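Local coordinates for diacylglycerol O-acyltransferase (PDB 6CHJ), which probably catalyses the transfer of a fatty acyl group from acyl-CoA to diacylglycerol or to a long-chain alcohol, giving triacylglycerols or wax esters, at residues V117-G122 with R126-Y131. Numbering follows the deposited sequence.
Sequences VHLIEG and RQFALY
With CG of His118 anti to its own carbonyl carbon and CG of Tyr131 anti to its own backbone N (chi1 169°), the two rings rise side by side from facing strands of a beta hairpin within the catalytic domain. The edge of Tyr131 meets the face of His118 in a T-shaped pair, planes at 65°, with Tyr131 CD2 lying 3.9 Å from His118 CD2. Aromatic rings that also carry polar atoms suit this buried spot: ND1 and NE2 of His118 hydrogen-bond to Glu85 and Glu116, and the Tyr131 hydroxyl to His104. Replacing His118 by alanine is likely to leave the Tyr131 edge without its aromatic face and the Glu85 and Glu116 carboxylates without their imidazole mate. On the same side of the sheet, under helix 93-105, small Ala129 makes room for Ile120, whose CD1 sits 3.9 Å from Ala129 CB and also touches Tyr131 CB. On the other side the side chains that meet across the hairpin are apolar: Leu119 CD1 touches both Leu130 CD2 and the Phe128 ring, reaching Phe128 CD1 at 3.5 Å, while Val117 CG1 extends the row to Leu130; helix 39-49 packs against Leu119 and Phe128. Antiparallel pairs His118-Tyr131 and Ile120-Ala129 are hydrogen-bonded, whereas Leu119-Leu130 between them is non-hydrogen-bonded. The straightest of these bonds runs from Ile120 N to Ala129 O, 2.9 Å long with 176° at the hydrogen.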
ATOM      1  N   VAL B 117       5.756  -6.336   9.548  1.00 49.28           N
ATOM      2  CA  VAL B 117       6.659  -7.431   9.205  1.00 48.02           C
ATOM      3  C   VAL B 117       5.939  -8.343   8.217  1.00 51.41           C
ATOM      4  O   VAL B 117       4.810  -8.781   8.471  1.00 49.49           O
ATOM      5  CB  VAL B 117       7.106  -8.228  10.443  1.00 48.21           C
ATOM      6  CG1 VAL B 117       8.094  -9.299  10.039  1.00 46.09           C
ATOM      7  CG2 VAL B 117       7.679  -7.311  11.507  1.00 48.25           C
ATOM      8  N   HIS B 118       6.600  -8.638   7.104  1.00 50.13           N
ATOM      9  CA  HIS B 118       6.048  -9.464   6.040  1.00 46.20           C
ATOM     10  C   HIS B 118       6.897 -10.728   5.929  1.00 54.93           C
ATOM     11  O   HIS B 118       8.046 -10.679   5.469  1.00 53.42           O
ATOM     12  CB  HIS B 118       6.023  -8.688   4.721  1.00 51.99           C
ATOM     13  CG  HIS B 118       5.052  -7.543   4.699  1.00 55.37           C
ATOM     14  ND1 HIS B 118       4.008  -7.471   3.798  1.00 53.02           N
ATOM     15  CD2 HIS B 118       4.972  -6.421   5.460  1.00 52.75           C
ATOM     16  CE1 HIS B 118       3.322  -6.361   4.011  1.00 54.53           C
ATOM     17  NE2 HIS B 118       3.886  -5.707   5.014  1.00 57.78           N
ATOM     18  N   LEU B 119       6.332 -11.861   6.340  1.00 55.51           N
ATOM     19  CA  LEU B 119       6.960 -13.157   6.139  1.00 51.36           C
ATOM     20  C   LEU B 119       6.529 -13.703   4.782  1.00 51.79           C
ATOM     21  O   LEU B 119       5.342 -13.965   4.557  1.00 57.09           O
ATOM     22  CB  LEU B 119       6.593 -14.111   7.276  1.00 54.85           C
ATOM     23  CG  LEU B 119       6.979 -15.594   7.180  1.00 57.22           C
ATOM     24  CD1 LEU B 119       8.486 -15.715   7.112  1.00 52.64           C
ATOM     25  CD2 LEU B 119       6.401 -16.403   8.371  1.00 52.10           C
ATOM     26  N   ILE B 120       7.496 -13.894   3.889  1.00 54.02           N
ATOM     27  CA  ILE B 120       7.255 -14.298   2.506  1.00 51.02           C
ATOM     28  C   ILE B 120       7.681 -15.755   2.338  1.00 57.92           C
ATOM     29  O   ILE B 120       8.838 -16.109   2.611  1.00 64.40           O
ATOM     30  CB  ILE B 120       8.013 -13.399   1.515  1.00 53.77           C
ATOM     31  CG1 ILE B 120       7.737 -11.901   1.792  1.00 54.48           C
ATOM     32  CG2 ILE B 120       7.671 -13.791   0.076  1.00 44.24           C
ATOM     33  CD1 ILE B 120       8.896 -10.984   1.396  1.00 46.33           C
ATOM     34  N   GLU B 121       6.753 -16.591   1.874  1.00 54.36           N
ATOM     35  CA  GLU B 121       6.984 -17.980   1.503  1.00 51.06           C
ATOM     36  C   GLU B 121       6.970 -18.070  -0.017  1.00 49.32           C
ATOM     37  O   GLU B 121       6.861 -17.061  -0.718  1.00 46.08           O
ATOM     38  CB  GLU B 121       5.933 -18.919   2.137  1.00 56.31           C
ATOM     39  CG  GLU B 121       4.563 -18.977   1.409  1.00 51.83           C
ATOM     40  CD  GLU B 121       3.749 -20.271   1.701  1.00 59.38           C
ATOM     41  OE1 GLU B 121       3.980 -20.919   2.743  1.00 58.61           O
ATOM     42  OE2 GLU B 121       2.855 -20.628   0.889  1.00 54.27           O
ATOM     43  N   GLY B 122       7.111 -19.294  -0.529  1.00 53.55           N
ATOM     44  CA  GLY B 122       7.161 -19.525  -1.960  1.00 51.76           C
ATOM     45  C   GLY B 122       8.501 -19.280  -2.620  1.00 52.02           C
ATOM     46  O   GLY B 122       8.566 -19.242  -3.852  1.00 55.27           O
ATOM     47  N   ARG B 126      14.204 -23.724  -0.725  1.00 63.85           N
ATOM     48  CA  ARG B 126      14.139 -23.853   0.733  1.00 65.79           C
ATOM     49  C   ARG B 126      14.691 -22.604   1.426  1.00 65.24           C
ATOM     50  O   ARG B 126      15.492 -22.668   2.367  1.00 62.02           O
ATOM     51  CB  ARG B 126      14.849 -25.136   1.206  1.00 70.37           C
ATOM     52  CG  ARG B 126      14.176 -26.445   0.715  1.00 60.19           C
ATOM     53  CD  ARG B 126      14.851 -27.751   1.219  1.00 61.54           C
ATOM     54  NE  ARG B 126      15.069 -27.752   2.662  1.00 56.47           N
ATOM     55  CZ  ARG B 126      14.218 -28.266   3.546  1.00 66.00           C
ATOM     56  NH1 ARG B 126      13.073 -28.808   3.129  1.00 64.04           N
ATOM     57  NH2 ARG B 126      14.499 -28.211   4.849  1.00 61.79           N
ATOM     58  N   GLN B 127      14.230 -21.447   0.957  1.00 68.55           N
ATOM     59  CA  GLN B 127      14.482 -20.179   1.614  1.00 61.14           C
ATOM     60  C   GLN B 127      13.156 -19.491   1.904  1.00 62.53           C
ATOM     61  O   GLN B 127      12.134 -19.791   1.285  1.00 66.04           O
ATOM     62  CB  GLN B 127      15.368 -19.277   0.748  1.00 61.37           C
ATOM     63  CG  GLN B 127      16.599 -19.978   0.211  1.00 64.49           C
ATOM     64  CD  GLN B 127      17.771 -19.030  -0.008  1.00 69.09           C
ATOM     65  OE1 GLN B 127      18.500 -18.695   0.930  1.00 69.54           O
ATOM     66  NE2 GLN B 127      17.963 -18.606  -1.253  1.00 62.05           N
ATOM     67  N   PHE B 128      13.189 -18.564   2.860  1.00 62.92           N
ATOM     68  CA  PHE B 128      12.094 -17.641   3.100  1.00 61.06           C
ATOM     69  C   PHE B 128      12.668 -16.242   3.340  1.00 60.56           C
ATOM     70  O   PHE B 128      13.887 -16.060   3.430  1.00 55.51           O
ATOM     71  CB  PHE B 128      11.222 -18.118   4.265  1.00 59.41           C
ATOM     72  CG  PHE B 128      11.901 -18.084   5.599  1.00 50.37           C
ATOM     73  CD1 PHE B 128      11.628 -17.065   6.496  1.00 51.21           C
ATOM     74  CD2 PHE B 128      12.767 -19.094   5.974  1.00 57.29           C
ATOM     75  CE1 PHE B 128      12.233 -17.016   7.730  1.00 46.55           C
ATOM     76  CE2 PHE B 128      13.378 -19.066   7.215  1.00 57.66           C
ATOM     77  CZ  PHE B 128      13.104 -18.022   8.098  1.00 55.29           C
ATOM     78  N   ALA B 129      11.776 -15.245   3.447  1.00 52.75           N
ATOM     79  CA  ALA B 129      12.202 -13.852   3.552  1.00 58.67           C
ATOM     80  C   ALA B 129      11.400 -13.108   4.612  1.00 53.83           C
ATOM     81  O   ALA B 129      10.233 -13.411   4.870  1.00 60.47           O
ATOM     82  CB  ALA B 129      12.073 -13.107   2.212  1.00 54.42           C
ATOM     83  N   LEU B 130      12.038 -12.119   5.225  1.00 48.51           N
ATOM     84  CA  LEU B 130      11.343 -11.150   6.061  1.00 54.13           C
ATOM     85  C   LEU B 130      11.496  -9.789   5.405  1.00 50.34           C
ATOM     86  O   LEU B 130      12.625  -9.329   5.189  1.00 42.07           O
ATOM     87  CB  LEU B 130      11.892 -11.104   7.488  1.00 47.14           C
ATOM     88  CG  LEU B 130      11.413 -12.077   8.554  1.00 60.48           C
ATOM     89  CD1 LEU B 130      11.746 -11.484   9.912  1.00 58.96           C
ATOM     90  CD2 LEU B 130       9.910 -12.436   8.432  1.00 55.35           C
ATOM     91  N   TYR B 131      10.370  -9.147   5.097  1.00 49.36           N
ATOM     92  CA  TYR B 131      10.364  -7.743   4.714  1.00 44.62           C
ATOM     93  C   TYR B 131       9.734  -6.942   5.836  1.00 46.12           C
ATOM     94  O   TYR B 131       8.534  -7.087   6.103  1.00 53.49           O
ATOM     95  CB  TYR B 131       9.630  -7.487   3.402  1.00 41.40           C
ATOM     96  CG  TYR B 131       9.412  -5.992   3.197  1.00 44.24           C
ATOM     97  CD1 TYR B 131      10.477  -5.142   2.843  1.00 46.60           C
ATOM     98  CD2 TYR B 131       8.163  -5.428   3.422  1.00 49.51           C
ATOM     99  CE1 TYR B 131      10.286  -3.780   2.691  1.00 50.09           C
ATOM    100  CE2 TYR B 131       7.955  -4.067   3.287  1.00 57.95           C
ATOM    101  CZ  TYR B 131       9.011  -3.245   2.917  1.00 49.10           C
ATOM    102  OH  TYR B 131       8.742  -1.916   2.779  1.00 45.24           O
TER